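Local coordinates for sensor protein (Vibrio parahaemolyticus, PDB 3I9Y) that probably takes part in the response to trimethylamine N-oxide as the sensor domain of the histidine kinase TorS, whose full-length form probably passes phosphate from ATP to a histidine, at residues 19-22 with 23-26; 181-185 with 186-190; 212-215 with 216-220; 263-266 with 267-270. All coordinates share one frame; numbering follows the deposited sequence.

Contact 1. Residues 19-22 with 23-26; sequences IISS and VQML
I19 and V23 sit one turn apart on helix 5-27 of a four-helix bundle, and their branched apolar side chains suit a face that is covered by other helices. The backbone bond from V23 N to I19 O, 2.8 Å long, joins them, and V23 CG2 rests 3.6 Å from the same I19 O. Beyond this turn I19 meets L42, L80 and F257, V23 meets L80 and M250, and L26 continues the stripe toward V87, so three helices enclose this side. S22 is small enough to be buried there too; its OG, turned back beside its own backbone N (chi1 -59°), is hydrogen-bonded to Q45 OE1 and R18 O, which satisfies a polar group inside the bundle.

The other face is looser. S21, Q24 and M25 are exposed, and I20 N-terminal to them is only partly so, leaning on L254 and F257. M25 N binds S21 O at 2.9 Å, a regular helical bond, while the one from Q24 N to I20 O is weak and long at 3.3 Å. Q24 spends its methylene chain rather than its amide on the turn before, with CG lying 3.4 Å from I20 O.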
ATOM      1  N   ILE A  19     -19.241  10.064   4.342  1.00 21.22           N
ATOM      2  CA  ILE A  19     -17.839  10.237   4.257  1.00 19.86           C
ATOM      3  C   ILE A  19     -17.222   8.889   4.559  1.00 19.62           C
ATOM      4  O   ILE A  19     -16.208   8.549   3.948  1.00 18.48           O
ATOM      5  CB  ILE A  19     -17.371  11.313   5.298  1.00 18.23           C
ATOM      6  CG1 ILE A  19     -17.690  12.718   4.620  1.00 18.09           C
ATOM      7  CG2 ILE A  19     -15.881  11.200   5.589  1.00 16.81           C
ATOM      8  CD1 ILE A  19     -17.510  13.809   5.787  1.00 17.77           C
ATOM      9  N   ILE A  20     -17.778   8.171   5.545  1.00 19.14           N
ATOM     10  CA  ILE A  20     -17.250   6.883   5.865  1.00 19.86           C
ATOM     11  C   ILE A  20     -17.274   5.937   4.579  1.00 22.72           C
ATOM     12  O   ILE A  20     -16.263   5.253   4.355  1.00 21.52           O
ATOM     13  CB  ILE A  20     -17.957   6.227   7.070  1.00 20.71           C
ATOM     14  CG1 ILE A  20     -17.335   6.808   8.368  1.00 17.89           C
ATOM     15  CG2 ILE A  20     -17.628   4.662   7.197  1.00 17.98           C
ATOM     16  CD1 ILE A  20     -18.486   6.660   9.566  1.00 22.01           C
ATOM     17  N   SER A  21     -18.363   5.926   3.777  1.00 21.29           N
ATOM     18  CA  SER A  21     -18.321   5.201   2.501  1.00 25.43           C
ATOM     19  C   SER A  21     -17.303   5.813   1.512  1.00 25.08           C
ATOM     20  O   SER A  21     -16.629   5.001   0.894  1.00 24.39           O
ATOM     21  CB  SER A  21     -19.664   5.207   1.712  1.00 26.67           C
ATOM     22  OG  SER A  21     -20.390   4.459   2.705  1.00 34.69           O
ATOM     23  N   SER A  22     -17.253   7.146   1.301  1.00 23.35           N
ATOM     24  CA  SER A  22     -16.238   7.684   0.436  1.00 22.47           C
ATOM     25  C   SER A  22     -14.822   7.275   0.916  1.00 21.53           C
ATOM     26  O   SER A  22     -13.953   7.092   0.053  1.00 22.62           O
ATOM     27  CB  SER A  22     -16.297   9.224   0.320  1.00 20.77           C
ATOM     28  OG  SER A  22     -17.586   9.479  -0.179  1.00 22.39           O
ATOM     29  N   VAL A  23     -14.553   7.088   2.183  1.00 21.06           N
ATOM     30  CA  VAL A  23     -13.244   6.671   2.615  1.00 20.51           C
ATOM     31  C   VAL A  23     -12.992   5.153   2.073  1.00 24.49           C
ATOM     32  O   VAL A  23     -11.800   4.800   1.700  1.00 21.73           O
ATOM     33  CB  VAL A  23     -13.080   6.706   4.156  1.00 21.50           C
ATOM     34  CG1 VAL A  23     -11.941   5.817   4.597  1.00 22.10           C
ATOM     35  CG2 VAL A  23     -12.667   8.159   4.677  1.00 20.86           C
ATOM     36  N   GLN A  24     -14.039   4.284   2.114  1.00 24.40           N
ATOM     37  CA  GLN A  24     -13.852   2.946   1.610  1.00 27.15           C
ATOM     38  C   GLN A  24     -13.687   3.018   0.116  1.00 25.17           C
ATOM     39  O   GLN A  24     -12.838   2.288  -0.351  1.00 24.93           O
ATOM     40  CB  GLN A  24     -14.972   1.946   1.974  1.00 29.34           C
ATOM     41  CG  GLN A  24     -15.318   2.095   3.361  1.00 36.91           C
ATOM     42  CD  GLN A  24     -16.550   1.197   3.772  1.00 42.45           C
ATOM     43  OE1 GLN A  24     -16.460   0.483   4.804  1.00 45.68           O
ATOM     44  NE2 GLN A  24     -17.691   1.226   2.970  1.00 42.88           N
ATOM     45  N   MET A  25     -14.387   3.944  -0.582  1.00 24.47           N
ATOM     46  CA  MET A  25     -14.177   4.068  -1.976  1.00 25.31           C
ATOM     47  C   MET A  25     -12.670   4.437  -2.267  1.00 25.00           C
ATOM     48  O   MET A  25     -11.974   3.914  -3.224  1.00 26.18           O
ATOM     49  CB  MET A  25     -15.021   5.123  -2.584  1.00 28.58           C
ATOM     50  CG  MET A  25     -16.451   4.766  -2.825  1.00 36.66           C
ATOM     51  SD  MET A  25     -16.821   3.106  -3.706  1.00 46.03           S
ATOM     52  CE  MET A  25     -15.866   3.376  -5.219  1.00 41.99           C
ATOM     53  N   LEU A  26     -12.186   5.383  -1.494  1.00 22.52           N
ATOM     54  CA  LEU A  26     -10.863   5.849  -1.662  1.00 22.03           C
ATOM     55  C   LEU A  26      -9.934   4.728  -1.389  1.00 22.41           C
ATOM     56  O   LEU A  26      -8.987   4.538  -2.154  1.00 22.51           O
ATOM     57  CB  LEU A  26     -10.472   7.009  -0.712  1.00 19.10           C
ATOM     58  CG  LEU A  26      -9.013   7.443  -0.694  1.00 19.88           C
ATOM     59  CD1 LEU A  26      -8.711   8.402  -1.979  1.00 18.37           C
ATOM     60  CD2 LEU A  26      -8.834   8.531   0.618  1.00 18.78           C
TER

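Contact 2. Residues 181-185 with 186-190; sequences RTLTN and VDRIQ
An asparagine N-cap opens helix 186-208: N185 turns its side-chain carbonyl onto the first turn and takes the place of the missing helical acceptor. CG stands anti to the backbone N (chi1 173°), which brings OD1 over the first-turn amides. R188 N gives the stronger capping bond to N185 OD1, 3.0 Å long with an N-H...O angle of 161° and tilted 21° from the plane of the side-chain carbonyl; D187 N, at 2.8 Å from N185 OD1, is bent and weak. The helical pattern starts where N185 O accepts from I189 N at 3.2 Å. Asparagine suits this place because its short side chain puts a carbonyl oxygen within reach of the first-turn N-H groups, and D187, two residues on, adds a carboxylate where the helix dipole would probably favour one.

L183 adds an apolar clasp from before the cap. Its CD1 lies 3.6 Å from R188 CB, the two side chains crossing obliquely, and its CB approaches I189 CG1 at 3.9 Å. The guanidinium of R188 goes on to a salt bridge with E179, in the preceding helix 158-180. On the inner side V186 and I189 pack on L237 of helix 232-267, V186 reaching Y240 as well, while N185 and D187 stay exposed.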
ATOM      1  N   ARG A 181       5.346 -10.883  -3.908  1.00 21.37           N
ATOM      2  CA  ARG A 181       4.573  -9.666  -3.978  1.00 20.79           C
ATOM      3  C   ARG A 181       3.149  -9.937  -3.615  1.00 22.77           C
ATOM      4  O   ARG A 181       2.314  -9.012  -3.674  1.00 18.67           O
ATOM      5  CB  ARG A 181       4.709  -9.115  -5.352  1.00 23.09           C
ATOM      6  CG  ARG A 181       3.981 -10.045  -6.192  1.00 24.31           C
ATOM      7  CD  ARG A 181       4.457 -10.143  -7.568  1.00 29.33           C
ATOM      8  NE  ARG A 181       3.827  -9.223  -8.444  1.00 25.99           N
ATOM      9  CZ  ARG A 181       3.539  -9.297  -9.724  1.00 25.15           C
ATOM     10  NH1 ARG A 181       3.659 -10.238 -10.607  1.00 27.02           N
ATOM     11  NH2 ARG A 181       3.547  -8.041 -10.339  1.00 26.46           N
ATOM     12  N   THR A 182       2.799 -11.189  -3.218  1.00 23.21           N
ATOM     13  CA  THR A 182       1.373 -11.442  -2.880  1.00 25.10           C
ATOM     14  C   THR A 182       1.323 -11.670  -1.370  1.00 25.08           C
ATOM     15  O   THR A 182       0.293 -11.836  -0.868  1.00 25.66           O
ATOM     16  CB  THR A 182       0.766 -12.765  -3.432  1.00 25.77           C
ATOM     17  OG1 THR A 182       1.449 -13.882  -2.804  1.00 25.03           O
ATOM     18  CG2 THR A 182       0.868 -12.847  -4.989  1.00 25.92           C
ATOM     19  N   LEU A 183       2.390 -11.652  -0.684  1.00 24.37           N
ATOM     20  CA  LEU A 183       2.310 -11.978   0.744  1.00 25.76           C
ATOM     21  C   LEU A 183       1.819 -10.775   1.577  1.00 28.19           C
ATOM     22  O   LEU A 183       2.146  -9.564   1.286  1.00 22.28           O
ATOM     23  CB  LEU A 183       3.722 -12.340   1.323  1.00 26.61           C
ATOM     24  CG  LEU A 183       4.519 -13.540   0.723  1.00 27.80           C
ATOM     25  CD1 LEU A 183       5.915 -13.811   1.447  1.00 28.82           C
ATOM     26  CD2 LEU A 183       3.539 -14.836   0.969  1.00 26.97           C
ATOM     27  N   THR A 184       1.031 -11.120   2.625  1.00 29.50           N
ATOM     28  CA  THR A 184       0.538 -10.075   3.509  1.00 33.17           C
ATOM     29  C   THR A 184       1.183 -10.331   4.884  1.00 32.80           C
ATOM     30  O   THR A 184       0.834  -9.699   5.883  1.00 33.57           O
ATOM     31  CB  THR A 184      -1.010 -10.125   3.694  1.00 34.16           C
ATOM     32  OG1 THR A 184      -1.299 -11.455   4.113  1.00 36.80           O
ATOM     33  CG2 THR A 184      -1.847  -9.911   2.414  1.00 35.36           C
ATOM     34  N   ASN A 185       2.153 -11.206   4.993  1.00 32.98           N
ATOM     35  CA  ASN A 185       2.710 -11.401   6.366  1.00 32.42           C
ATOM     36  C   ASN A 185       4.111 -10.952   6.352  1.00 30.90           C
ATOM     37  O   ASN A 185       4.866 -11.473   5.566  1.00 30.54           O
ATOM     38  CB  ASN A 185       2.668 -12.914   6.754  1.00 32.77           C
ATOM     39  CG  ASN A 185       3.388 -13.208   8.108  1.00 33.95           C
ATOM     40  OD1 ASN A 185       4.614 -13.143   8.254  1.00 34.22           O
ATOM     41  ND2 ASN A 185       2.566 -13.539   9.130  1.00 36.90           N
ATOM     42  N   VAL A 186       4.538 -10.151   7.305  1.00 29.67           N
ATOM     43  CA  VAL A 186       5.831  -9.613   7.216  1.00 30.17           C
ATOM     44  C   VAL A 186       7.008 -10.497   7.493  1.00 31.87           C
ATOM     45  O   VAL A 186       8.115 -10.247   6.913  1.00 29.87           O
ATOM     46  CB  VAL A 186       5.943  -8.343   8.052  1.00 31.18           C
ATOM     47  CG1 VAL A 186       6.152  -8.689   9.557  1.00 32.34           C
ATOM     48  CG2 VAL A 186       7.129  -7.515   7.699  1.00 29.97           C
ATOM     49  N   ASP A 187       6.848 -11.522   8.345  1.00 31.56           N
ATOM     50  CA  ASP A 187       7.995 -12.441   8.561  1.00 33.58           C
ATOM     51  C   ASP A 187       8.194 -13.289   7.263  1.00 32.57           C
ATOM     52  O   ASP A 187       9.250 -13.647   6.949  1.00 30.49           O
ATOM     53  CB  ASP A 187       7.630 -13.428   9.763  1.00 36.25           C
ATOM     54  CG  ASP A 187       7.322 -12.597  11.084  1.00 40.02           C
ATOM     55  OD1 ASP A 187       6.210 -12.655  11.589  1.00 43.58           O
ATOM     56  OD2 ASP A 187       8.165 -11.836  11.591  1.00 40.09           O
ATOM     57  N   ARG A 188       7.103 -13.635   6.602  1.00 31.82           N
ATOM     58  CA  ARG A 188       7.228 -14.352   5.377  1.00 34.24           C
ATOM     59  C   ARG A 188       7.948 -13.570   4.305  1.00 33.02           C
ATOM     60  O   ARG A 188       8.782 -14.176   3.560  1.00 32.75           O
ATOM     61  CB  ARG A 188       5.856 -14.687   4.887  1.00 38.79           C
ATOM     62  CG  ARG A 188       5.559 -16.096   5.244  1.00 45.53           C
ATOM     63  CD  ARG A 188       6.807 -16.929   4.611  1.00 51.82           C
ATOM     64  NE  ARG A 188       6.536 -17.329   3.227  1.00 55.25           N
ATOM     65  CZ  ARG A 188       7.168 -18.317   2.629  1.00 58.59           C
ATOM     66  NH1 ARG A 188       8.159 -19.010   3.320  1.00 61.24           N
ATOM     67  NH2 ARG A 188       6.755 -18.679   1.389  1.00 59.71           N
ATOM     68  N   ILE A 189       7.651 -12.241   4.233  1.00 29.98           N
ATOM     69  CA  ILE A 189       8.343 -11.360   3.236  1.00 28.18           C
ATOM     70  C   ILE A 189       9.836 -11.432   3.524  1.00 27.52           C
ATOM     71  O   ILE A 189      10.629 -11.681   2.647  1.00 27.91           O
ATOM     72  CB  ILE A 189       7.862  -9.899   3.244  1.00 25.69           C
ATOM     73  CG1 ILE A 189       6.440  -9.884   2.725  1.00 26.36           C
ATOM     74  CG2 ILE A 189       8.884  -8.969   2.367  1.00 23.26           C
ATOM     75  CD1 ILE A 189       5.731  -8.523   3.187  1.00 28.57           C
ATOM     76  N   GLN A 190      10.248 -11.289   4.758  1.00 27.76           N
ATOM     77  CA  GLN A 190      11.694 -11.301   5.030  1.00 28.47           C
ATOM     78  C   GLN A 190      12.417 -12.642   4.799  1.00 29.17           C
ATOM     79  O   GLN A 190      13.600 -12.718   4.506  1.00 27.97           O
ATOM     80  CB  GLN A 190      11.861 -10.909   6.509  1.00 30.31           C
ATOM     81  CG  GLN A 190      11.170  -9.578   6.734  1.00 36.28           C
ATOM     82  CD  GLN A 190      11.599  -8.921   8.096  1.00 42.00           C
ATOM     83  OE1 GLN A 190      11.001  -9.108   9.172  1.00 43.31           O
ATOM     84  NE2 GLN A 190      12.684  -8.202   8.032  1.00 44.70           N
TER

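Contact 3. Residues 212-215 with 216-220; sequences DPTR and SKQMS
R215 and M219 lie alongside each other on the first turns of helix 213-228, pointing the same way. M219 CG lies 3.4 Å from R215 O, and its sulfur comes obliquely to the guanidinium, with M219 SD 4.2 Å from R215 NH1; the arginine chain is bent at chi2 and chi3. Beneath the side chains the backbone binds in helical steps: S216 N to D212 O at 2.9 Å and M219 N to R215 O at 2.9 Å, whereas K217 N reaches P213 O at 3.2 Å.

What sets this turn in place is the N-cap, D212. With CG anti to the backbone N (chi1 176°), its OD2 accepts from R215 N at 3.2 Å, meeting it from above the carboxylate plane, and more weakly from T214 N. P213 lacks an amide hydrogen and its ring holds phi near the helical value (-51°), which suits the first helical position. Farther out, M219 packs against L111, L114 and L166, and R215 against L163, of the neighbouring helices.

Chemically, a carboxylate over amides that have no acceptor from a preceding helical turn would probably interact favourably with the helix dipole, which may help keep D212 ionised.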
ATOM      1  N   ASP A 212      31.330 -23.059 -21.371  1.00 61.16           N
ATOM      2  CA  ASP A 212      31.341 -22.166 -22.532  1.00 61.75           C
ATOM      3  C   ASP A 212      31.615 -20.767 -21.967  1.00 62.04           C
ATOM      4  O   ASP A 212      30.803 -20.257 -21.172  1.00 62.93           O
ATOM      5  CB  ASP A 212      30.010 -22.279 -23.267  1.00 61.92           C
ATOM      6  CG  ASP A 212      29.903 -21.313 -24.412  1.00 62.85           C
ATOM      7  OD1 ASP A 212      29.197 -21.660 -25.413  1.00 63.07           O
ATOM      8  OD2 ASP A 212      30.508 -20.214 -24.303  1.00 62.19           O
ATOM      9  N   PRO A 213      32.779 -20.146 -22.300  1.00 61.13           N
ATOM     10  CA  PRO A 213      33.249 -18.801 -21.847  1.00 59.60           C
ATOM     11  C   PRO A 213      32.301 -17.654 -22.014  1.00 58.05           C
ATOM     12  O   PRO A 213      32.169 -16.852 -21.104  1.00 56.83           O
ATOM     13  CB  PRO A 213      34.577 -18.603 -22.586  1.00 60.20           C
ATOM     14  CG  PRO A 213      34.413 -19.568 -23.792  1.00 60.93           C
ATOM     15  CD  PRO A 213      33.784 -20.788 -23.147  1.00 60.91           C
ATOM     16  N   THR A 214      31.661 -17.622 -23.177  1.00 55.95           N
ATOM     17  CA  THR A 214      30.633 -16.651 -23.526  1.00 54.75           C
ATOM     18  C   THR A 214      29.322 -16.862 -22.698  1.00 53.15           C
ATOM     19  O   THR A 214      28.745 -15.865 -22.183  1.00 51.60           O
ATOM     20  CB  THR A 214      30.207 -16.798 -25.049  1.00 56.49           C
ATOM     21  OG1 THR A 214      31.140 -16.112 -25.860  1.00 57.41           O
ATOM     22  CG2 THR A 214      28.731 -16.282 -25.318  1.00 56.74           C
ATOM     23  N   ARG A 215      28.839 -18.131 -22.622  1.00 50.88           N
ATOM     24  CA  ARG A 215      27.627 -18.379 -21.861  1.00 50.06           C
ATOM     25  C   ARG A 215      27.877 -17.941 -20.467  1.00 46.81           C
ATOM     26  O   ARG A 215      27.080 -17.252 -19.917  1.00 45.94           O
ATOM     27  CB  ARG A 215      27.202 -19.822 -21.713  1.00 52.54           C
ATOM     28  CG  ARG A 215      27.142 -20.497 -22.945  1.00 58.47           C
ATOM     29  CD  ARG A 215      25.697 -20.580 -23.522  1.00 62.81           C
ATOM     30  NE  ARG A 215      25.202 -21.942 -23.361  1.00 64.80           N
ATOM     31  CZ  ARG A 215      25.255 -22.499 -22.186  1.00 66.30           C
ATOM     32  NH1 ARG A 215      25.756 -21.784 -21.168  1.00 66.85           N
ATOM     33  NH2 ARG A 215      24.824 -23.741 -22.046  1.00 68.75           N
ATOM     34  N   SER A 216      29.017 -18.334 -19.940  1.00 44.54           N
ATOM     35  CA  SER A 216      29.378 -18.037 -18.591  1.00 42.71           C
ATOM     36  C   SER A 216      29.281 -16.538 -18.380  1.00 41.37           C
ATOM     37  O   SER A 216      28.698 -16.081 -17.412  1.00 38.65           O
ATOM     38  CB  SER A 216      30.778 -18.458 -18.284  1.00 44.22           C
ATOM     39  OG  SER A 216      30.844 -18.742 -16.906  1.00 46.00           O
ATOM     40  N   LYS A 217      29.847 -15.735 -19.286  1.00 40.36           N
ATOM     41  CA  LYS A 217      29.730 -14.394 -18.865  1.00 39.25           C
ATOM     42  C   LYS A 217      28.384 -13.776 -19.182  1.00 36.36           C
ATOM     43  O   LYS A 217      28.076 -12.869 -18.464  1.00 34.92           O
ATOM     44  CB  LYS A 217      30.887 -13.497 -19.314  1.00 40.77           C
ATOM     45  CG  LYS A 217      30.894 -13.235 -20.688  1.00 45.69           C
ATOM     46  CD  LYS A 217      30.064 -12.022 -21.188  1.00 49.18           C
ATOM     47  CE  LYS A 217      29.936 -12.179 -22.782  1.00 51.93           C
ATOM     48  NZ  LYS A 217      28.892 -11.331 -23.508  1.00 53.31           N
ATOM     49  N   GLN A 218      27.629 -14.203 -20.225  1.00 34.12           N
ATOM     50  CA  GLN A 218      26.382 -13.558 -20.383  1.00 33.82           C
ATOM     51  C   GLN A 218      25.491 -13.972 -19.127  1.00 31.86           C
ATOM     52  O   GLN A 218      24.790 -13.060 -18.697  1.00 29.73           O
ATOM     53  CB  GLN A 218      25.635 -13.835 -21.664  1.00 36.40           C
ATOM     54  CG  GLN A 218      26.513 -14.301 -22.725  1.00 42.14           C
ATOM     55  CD  GLN A 218      26.101 -14.018 -24.125  1.00 45.58           C
ATOM     56  OE1 GLN A 218      24.883 -14.122 -24.549  1.00 48.44           O
ATOM     57  NE2 GLN A 218      27.114 -13.613 -24.923  1.00 48.60           N
ATOM     58  N   MET A 219      25.595 -15.180 -18.528  1.00 27.34           N
ATOM     59  CA  MET A 219      24.747 -15.549 -17.437  1.00 27.75           C
ATOM     60  C   MET A 219      25.169 -14.723 -16.240  1.00 28.96           C
ATOM     61  O   MET A 219      24.339 -14.199 -15.423  1.00 26.28           O
ATOM     62  CB  MET A 219      24.942 -17.015 -17.046  1.00 26.93           C
ATOM     63  CG  MET A 219      24.283 -17.945 -18.148  1.00 31.03           C
ATOM     64  SD  MET A 219      24.440 -19.661 -17.829  1.00 36.51           S
ATOM     65  CE  MET A 219      23.306 -19.902 -16.707  1.00 38.27           C
ATOM     66  N   SER A 220      26.475 -14.460 -16.179  1.00 28.36           N
ATOM     67  CA  SER A 220      26.939 -13.879 -14.972  1.00 30.06           C
ATOM     68  C   SER A 220      26.531 -12.328 -14.916  1.00 29.52           C
ATOM     69  O   SER A 220      26.198 -11.731 -13.845  1.00 29.47           O
ATOM     70  CB  SER A 220      28.461 -14.281 -14.938  1.00 32.36           C
ATOM     71  OG  SER A 220      28.976 -13.392 -14.038  1.00 33.62           O
TER

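Contact 4. Residues 263-266 with 267-270; sequences TVNK and LVDD
A chi1 of -66° swings L267 CG away from its own carbonyl carbon and back along the helix, leaving CG 3.6 Å from T263 O; for V268, a chi1 of 46° wedges CG1 between its backbone N and carbonyl carbon, so that V268 CG1 lies 3.1 Å from N265 O and 3.3 Å from V264 O. Two regular bonds run alongside them. L267 N donates to T263 O at 2.9 Å, and V268 N to V264 O at 3.1 Å, with a second, weak bond from V268 N to N265 O.

This is the C-terminal end of helix 232-267, in the four-helix bundle formed with helices 5-27, 32-58 and 63-114, one of the two stacked bundles of the sensor domain. Here the pattern changes: D269 N pairs with K266 O, three residues back, at 3.1 Å, and approaches from above the carbonyl plane, 65° out of it.

Residue types follow burial. L267 packs against L56, L65 and L69, and V264 covers A9, V12 and L56, while T263 touches L69 and its OG1 is weakly bonded to N72 and to E259 O. N265, K266 and D269 lie on the exposed side, where polar groups can meet water; there D269 OD1 and N265 O, both acceptors, face each other 2.9 Å apart without a bond.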
ATOM      1  N   THR A 263     -20.623  14.173  20.364  1.00 30.35           N
ATOM      2  CA  THR A 263     -20.550  15.561  20.906  1.00 29.03           C
ATOM      3  C   THR A 263     -21.679  16.382  20.256  1.00 31.41           C
ATOM      4  O   THR A 263     -22.308  17.251  20.930  1.00 30.91           O
ATOM      5  CB  THR A 263     -19.239  16.185  20.530  1.00 27.57           C
ATOM      6  OG1 THR A 263     -18.172  15.515  21.238  1.00 26.36           O
ATOM      7  CG2 THR A 263     -19.122  17.674  20.857  1.00 25.76           C
ATOM      8  N   VAL A 264     -21.993  16.182  18.953  1.00 32.27           N
ATOM      9  CA  VAL A 264     -23.061  17.032  18.477  1.00 33.39           C
ATOM     10  C   VAL A 264     -24.412  16.526  19.153  1.00 33.63           C
ATOM     11  O   VAL A 264     -25.246  17.314  19.341  1.00 33.28           O
ATOM     12  CB  VAL A 264     -23.280  17.167  16.880  1.00 34.53           C
ATOM     13  CG1 VAL A 264     -22.101  16.696  16.143  1.00 33.14           C
ATOM     14  CG2 VAL A 264     -24.596  16.569  16.439  1.00 31.90           C
ATOM     15  N   ASN A 265     -24.623  15.286  19.442  1.00 32.68           N
ATOM     16  CA  ASN A 265     -25.847  15.018  20.116  1.00 35.51           C
ATOM     17  C   ASN A 265     -25.881  15.711  21.505  1.00 36.90           C
ATOM     18  O   ASN A 265     -26.949  16.057  21.958  1.00 37.45           O
ATOM     19  CB  ASN A 265     -26.022  13.557  20.352  1.00 33.73           C
ATOM     20  CG  ASN A 265     -26.434  12.847  19.077  1.00 36.66           C
ATOM     21  OD1 ASN A 265     -27.073  13.471  18.187  1.00 40.00           O
ATOM     22  ND2 ASN A 265     -26.111  11.550  18.945  1.00 35.59           N
ATOM     23  N   LYS A 266     -24.745  15.874  22.192  1.00 36.97           N
ATOM     24  CA  LYS A 266     -24.794  16.533  23.466  1.00 37.25           C
ATOM     25  C   LYS A 266     -25.127  17.937  23.222  1.00 38.29           C
ATOM     26  O   LYS A 266     -25.815  18.501  24.077  1.00 38.22           O
ATOM     27  CB  LYS A 266     -23.452  16.428  24.259  1.00 37.62           C
ATOM     28  CG  LYS A 266     -23.191  15.014  24.687  1.00 39.60           C
ATOM     29  CD  LYS A 266     -21.875  14.924  25.570  1.00 43.88           C
ATOM     30  CE  LYS A 266     -21.227  13.505  25.636  1.00 45.79           C
ATOM     31  NZ  LYS A 266     -19.644  13.599  25.464  1.00 49.11           N
ATOM     32  N   LEU A 267     -24.643  18.575  22.142  1.00 38.96           N
ATOM     33  CA  LEU A 267     -25.005  19.962  21.906  1.00 41.30           C
ATOM     34  C   LEU A 267     -26.500  20.112  21.639  1.00 43.31           C
ATOM     35  O   LEU A 267     -27.057  21.156  21.964  1.00 42.63           O
ATOM     36  CB  LEU A 267     -24.306  20.650  20.727  1.00 41.19           C
ATOM     37  CG  LEU A 267     -22.771  20.817  20.943  1.00 43.76           C
ATOM     38  CD1 LEU A 267     -21.899  20.904  19.665  1.00 42.57           C
ATOM     39  CD2 LEU A 267     -22.539  22.107  21.670  1.00 45.12           C
ATOM     40  N   VAL A 268     -27.160  19.119  21.046  1.00 45.50           N
ATOM     41  CA  VAL A 268     -28.561  19.295  20.766  1.00 48.48           C
ATOM     42  C   VAL A 268     -29.428  19.065  22.073  1.00 51.72           C
ATOM     43  O   VAL A 268     -30.624  19.192  22.042  1.00 51.98           O
ATOM     44  CB  VAL A 268     -29.022  18.516  19.508  1.00 47.49           C
ATOM     45  CG1 VAL A 268     -28.528  17.231  19.545  1.00 48.07           C
ATOM     46  CG2 VAL A 268     -30.572  18.453  19.395  1.00 43.93           C
ATOM     47  N   ASP A 269     -28.817  18.748  23.222  1.00 55.46           N
ATOM     48  CA  ASP A 269     -29.538  18.752  24.555  1.00 58.33           C
ATOM     49  C   ASP A 269     -29.045  20.110  25.175  1.00 60.00           C
ATOM     50  O   ASP A 269     -28.046  20.248  25.894  1.00 59.54           O
ATOM     51  CB  ASP A 269     -29.161  17.497  25.230  1.00 59.54           C
ATOM     52  CG  ASP A 269     -29.332  16.378  24.284  1.00 60.47           C
ATOM     53  OD1 ASP A 269     -29.526  16.795  23.131  1.00 61.97           O
ATOM     54  OD2 ASP A 269     -29.300  15.159  24.594  1.00 60.93           O
ATOM     55  N   ASP A 270     -29.690  21.066  24.495  1.00 63.06           N
ATOM     56  CA  ASP A 270     -29.757  22.524  24.461  1.00 65.45           C
ATOM     57  C   ASP A 270     -31.316  22.630  24.229  1.00 66.28           C
ATOM     58  O   ASP A 270     -31.868  23.580  23.702  1.00 65.51           O
ATOM     59  CB  ASP A 270     -29.094  23.094  23.200  1.00 66.60           C
ATOM     60  CG  ASP A 270     -30.077  23.140  21.974  1.00 68.79           C
ATOM     61  OD1 ASP A 270     -30.877  22.215  21.818  1.00 69.41           O
ATOM     62  OD2 ASP A 270     -30.066  24.076  21.131  1.00 70.25           O
TER

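Contact 1 comes first along the chain, in helix 5-27, and the other three follow in series, none nesting within or crossing another. Each is a single continuous stretch, so none closes a long loop. Contact 2 turns the chain from helix 158-180 into helix 186-208, contact 3 starts helix 213-228, and contact 4 finishes helix 232-267. The two stacked four-helix bundles explain their spread: contacts 1 and 4 lie on the same side of the chain's centre, their centres 26 Å apart, whereas contacts 3 and 4 lie on opposite sides, 77 Å between centres. Helices 63-114 and 232-267 are long enough to serve both regions: 63-114 packs on contacts 1, 3 and 4, and 232-267 on contacts 1 and 2.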